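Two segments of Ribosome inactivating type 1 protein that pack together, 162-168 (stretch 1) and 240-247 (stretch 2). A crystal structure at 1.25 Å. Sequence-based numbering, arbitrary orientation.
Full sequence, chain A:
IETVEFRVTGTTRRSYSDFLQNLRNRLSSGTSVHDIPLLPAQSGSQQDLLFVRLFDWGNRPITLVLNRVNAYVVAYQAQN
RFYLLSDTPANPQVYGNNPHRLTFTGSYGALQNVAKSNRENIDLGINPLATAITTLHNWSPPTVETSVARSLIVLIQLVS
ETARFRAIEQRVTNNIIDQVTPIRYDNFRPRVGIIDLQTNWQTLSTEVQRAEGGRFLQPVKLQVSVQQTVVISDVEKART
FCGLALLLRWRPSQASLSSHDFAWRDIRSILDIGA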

# COMPACT_ATOMS: atom_id res chain seq x y z
N THR A 162 5.69 6.76 7.71
CA THR A 162 4.55 6.02 7.18
C THR A 162 3.27 6.88 7.16
O THR A 162 2.45 6.75 6.24
CB THR A 162 4.31 4.74 7.97
OG1 THR A 162 4.24 5.09 9.35
CG2 THR A 162 5.43 3.72 7.75
N ALA A 163 3.10 7.76 8.15
CA ALA A 163 1.98 8.71 8.10
C ALA A 163 2.13 9.62 6.86
O ALA A 163 1.16 9.91 6.18
CB ALA A 163 1.92 9.56 9.37
N ARG A 164 3.36 10.07 6.59
CA ARG A 164 3.63 10.96 5.45
C ARG A 164 3.52 10.26 4.11
O ARG A 164 3.09 10.88 3.13
CB ARG A 164 5.03 11.56 5.58
CG ARG A 164 5.19 12.57 6.70
CD ARG A 164 6.66 12.90 6.81
NE ARG A 164 6.94 13.95 7.78
CZ ARG A 164 8.17 14.37 8.06
NH1 ARG A 164 9.22 13.83 7.47
NH2 ARG A 164 8.34 15.34 8.94
N PHE A 165 3.91 8.98 4.05
CA PHE A 165 3.99 8.26 2.78
C PHE A 165 3.36 6.88 2.86
O PHE A 165 3.90 5.96 3.51
CB PHE A 165 5.44 8.06 2.33
CG PHE A 165 6.14 9.33 1.96
CD1 PHE A 165 5.92 9.93 0.72
CD2 PHE A 165 7.05 9.91 2.83
CE1 PHE A 165 6.59 11.10 0.37
CE2 PHE A 165 7.72 11.07 2.48
CZ PHE A 165 7.49 11.66 1.25
N ARG A 166 2.25 6.70 2.16
CA ARG A 166 1.61 5.40 2.08
C ARG A 166 2.50 4.36 1.40
O ARG A 166 2.33 3.16 1.63
CB ARG A 166 0.24 5.50 1.40
CG ARG A 166 -0.74 6.31 2.22
CD ARG A 166 -1.99 6.64 1.45
NE ARG A 166 -2.84 7.56 2.19
CZ ARG A 166 -3.73 7.20 3.13
NH1 ARG A 166 -3.92 5.92 3.43
NH2 ARG A 166 -4.41 8.15 3.76
N ALA A 167 3.45 4.80 0.58
CA ALA A 167 4.39 3.86 -0.03
C ALA A 167 5.26 3.19 1.03
O ALA A 167 5.63 2.02 0.88
CB ALA A 167 5.26 4.54 -1.07
N ILE A 168 5.58 3.93 2.09
CA ILE A 168 6.36 3.35 3.19
C ILE A 168 5.46 2.46 4.06
O ILE A 168 5.86 1.35 4.44
CB ILE A 168 7.11 4.42 4.01
CG1 ILE A 168 7.94 5.31 3.08
CG2 ILE A 168 7.99 3.76 5.09
CD1 ILE A 168 8.66 6.46 3.76
N THR A 240 -0.29 8.99 -6.05
CA THR A 240 -0.48 7.59 -6.44
C THR A 240 0.78 6.74 -6.29
O THR A 240 0.75 5.66 -5.70
CB THR A 240 -0.99 7.49 -7.89
OG1 THR A 240 -2.23 8.19 -8.00
CG2 THR A 240 -1.22 6.05 -8.30
N PHE A 241 1.89 7.23 -6.86
CA PHE A 241 3.14 6.48 -6.86
C PHE A 241 3.88 6.62 -5.54
O PHE A 241 4.28 5.62 -4.94
CB PHE A 241 4.01 6.95 -8.04
CG PHE A 241 5.35 6.27 -8.12
CD1 PHE A 241 5.50 5.09 -8.84
CD2 PHE A 241 6.46 6.82 -7.50
CE1 PHE A 241 6.75 4.46 -8.93
CE2 PHE A 241 7.70 6.20 -7.58
CZ PHE A 241 7.84 5.02 -8.29
N CYS A 242 4.06 7.84 -5.07
CA CYS A 242 4.76 8.08 -3.80
C CYS A 242 3.88 7.78 -2.59
O CYS A 242 4.38 7.59 -1.49
CB CYS A 242 5.25 9.52 -3.71
SG CYS A 242 6.33 10.06 -5.03
N GLY A 243 2.57 7.77 -2.79
CA GLY A 243 1.65 7.67 -1.67
C GLY A 243 1.76 8.87 -0.73
O GLY A 243 1.53 8.75 0.46
N LEU A 244 2.10 10.03 -1.28
CA LEU A 244 2.19 11.24 -0.47
C LEU A 244 0.85 11.46 0.22
O LEU A 244 -0.18 11.55 -0.45
CB LEU A 244 2.58 12.44 -1.33
CG LEU A 244 2.71 13.78 -0.62
CD1 LEU A 244 3.82 13.76 0.42
CD2 LEU A 244 2.98 14.86 -1.66
N ALA A 245 0.86 11.54 1.56
CA ALA A 245 -0.37 11.38 2.33
C ALA A 245 -0.64 12.50 3.31
O ALA A 245 -1.72 12.57 3.89
CB ALA A 245 -0.37 10.04 3.06
N LEU A 246 0.36 13.35 3.52
CA LEU A 246 0.26 14.57 4.33
C LEU A 246 1.15 15.60 3.68
O LEU A 246 2.23 15.25 3.18
CB LEU A 246 0.77 14.34 5.76
CG LEU A 246 0.07 13.30 6.63
CD1 LEU A 246 0.87 13.07 7.90
CD2 LEU A 246 -1.34 13.74 6.95
N LEU A 247 0.72 16.86 3.69
CA LEU A 247 1.50 17.93 3.10
C LEU A 247 2.02 18.89 4.14
O LEU A 247 1.25 19.44 4.94
CB LEU A 247 0.67 18.74 2.09
CG LEU A 247 0.00 17.99 0.95
CD1 LEU A 247 -0.93 18.94 0.23
CD2 LEU A 247 1.00 17.38 -0.00
O HOH W 1 -3.77 10.87 2.97

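The most unusual feature of this contact is a single beta bridge made at a break between two helices. Phe165 is the first residue to leave the helix that ends at Arg164, and it is also the N-cap position of the helix that begins at Arg166. At that one extended residue, phi/psi -134/112, the backbone bridges to Leu244, with the two CA atoms 4.8 Å apart. The hydrogen bonds of the bridge come from the neighbours of Phe165: Ala245 N donates to Arg164 O at 2.8 Å, and Arg166 N donates to Gly243 O at 2.8 Å, the second with the straighter N-H...O angle, 162° against 144°. Each uses a backbone group at a helix terminus, a carbonyl from the last residue of one helix and an amide from the first residue of the next. Between them, Phe165 CA approaches Gly243 O at 3.4 Å in a CA-H...O contact, so this carbonyl serves two neighbouring residues.

Gly243 is where close packing leaves no room. It has positive phi, which by itself favours glycine, and a CB built there would point toward the first stretch, clashing with Ala167 N and with Arg166 CB. Ala167 N lies 4.1 Å from Gly243 CA, and the CB of Ala167, pointing toward the second stretch, packs beside Gly243 on Cys242 O at 3.2 Å.

The Phe165 side chain leaves the bridge with its CA-to-CB bond directed away overall, yet its ring still packs against the second stretch. Cys242 O lies at the ring edge, near its plane, 3.6 Å from Phe165 CD1, while Leu244 CD1 makes an apolar contact with Phe165 CE1 at 3.8 Å. Leu244 also starts away, but the end of its side chain comes nearer, in rotamer t at chi1 and p at chi2.

Beyond the bridge, Ala245 and Leu246 both point toward the first stretch. Ala245 CB sits 3.5 Å from Ala163 O and 3.6 Å from Arg166 NE, a small methyl fitted between backbone and guanidinium group. One water extends this pairing, accepting from Arg166 NH2 at 2.9 Å and donating to Ala245 O at 2.8 Å. Leu246 CD1 meets Ala163 CB at 3.9 Å. The arrangement has a cost: Leu246 N is buried without a partner, 3.7 Å from Arg164 O, whose hydrogen bond across the contact goes to Ala245 N. The rule to read here is economy: two backbone hydrogen bonds flank the single bridge, and the glycine at 243 leaves unoccupied a place where a CB would strike Ala167 N and Arg166 CB.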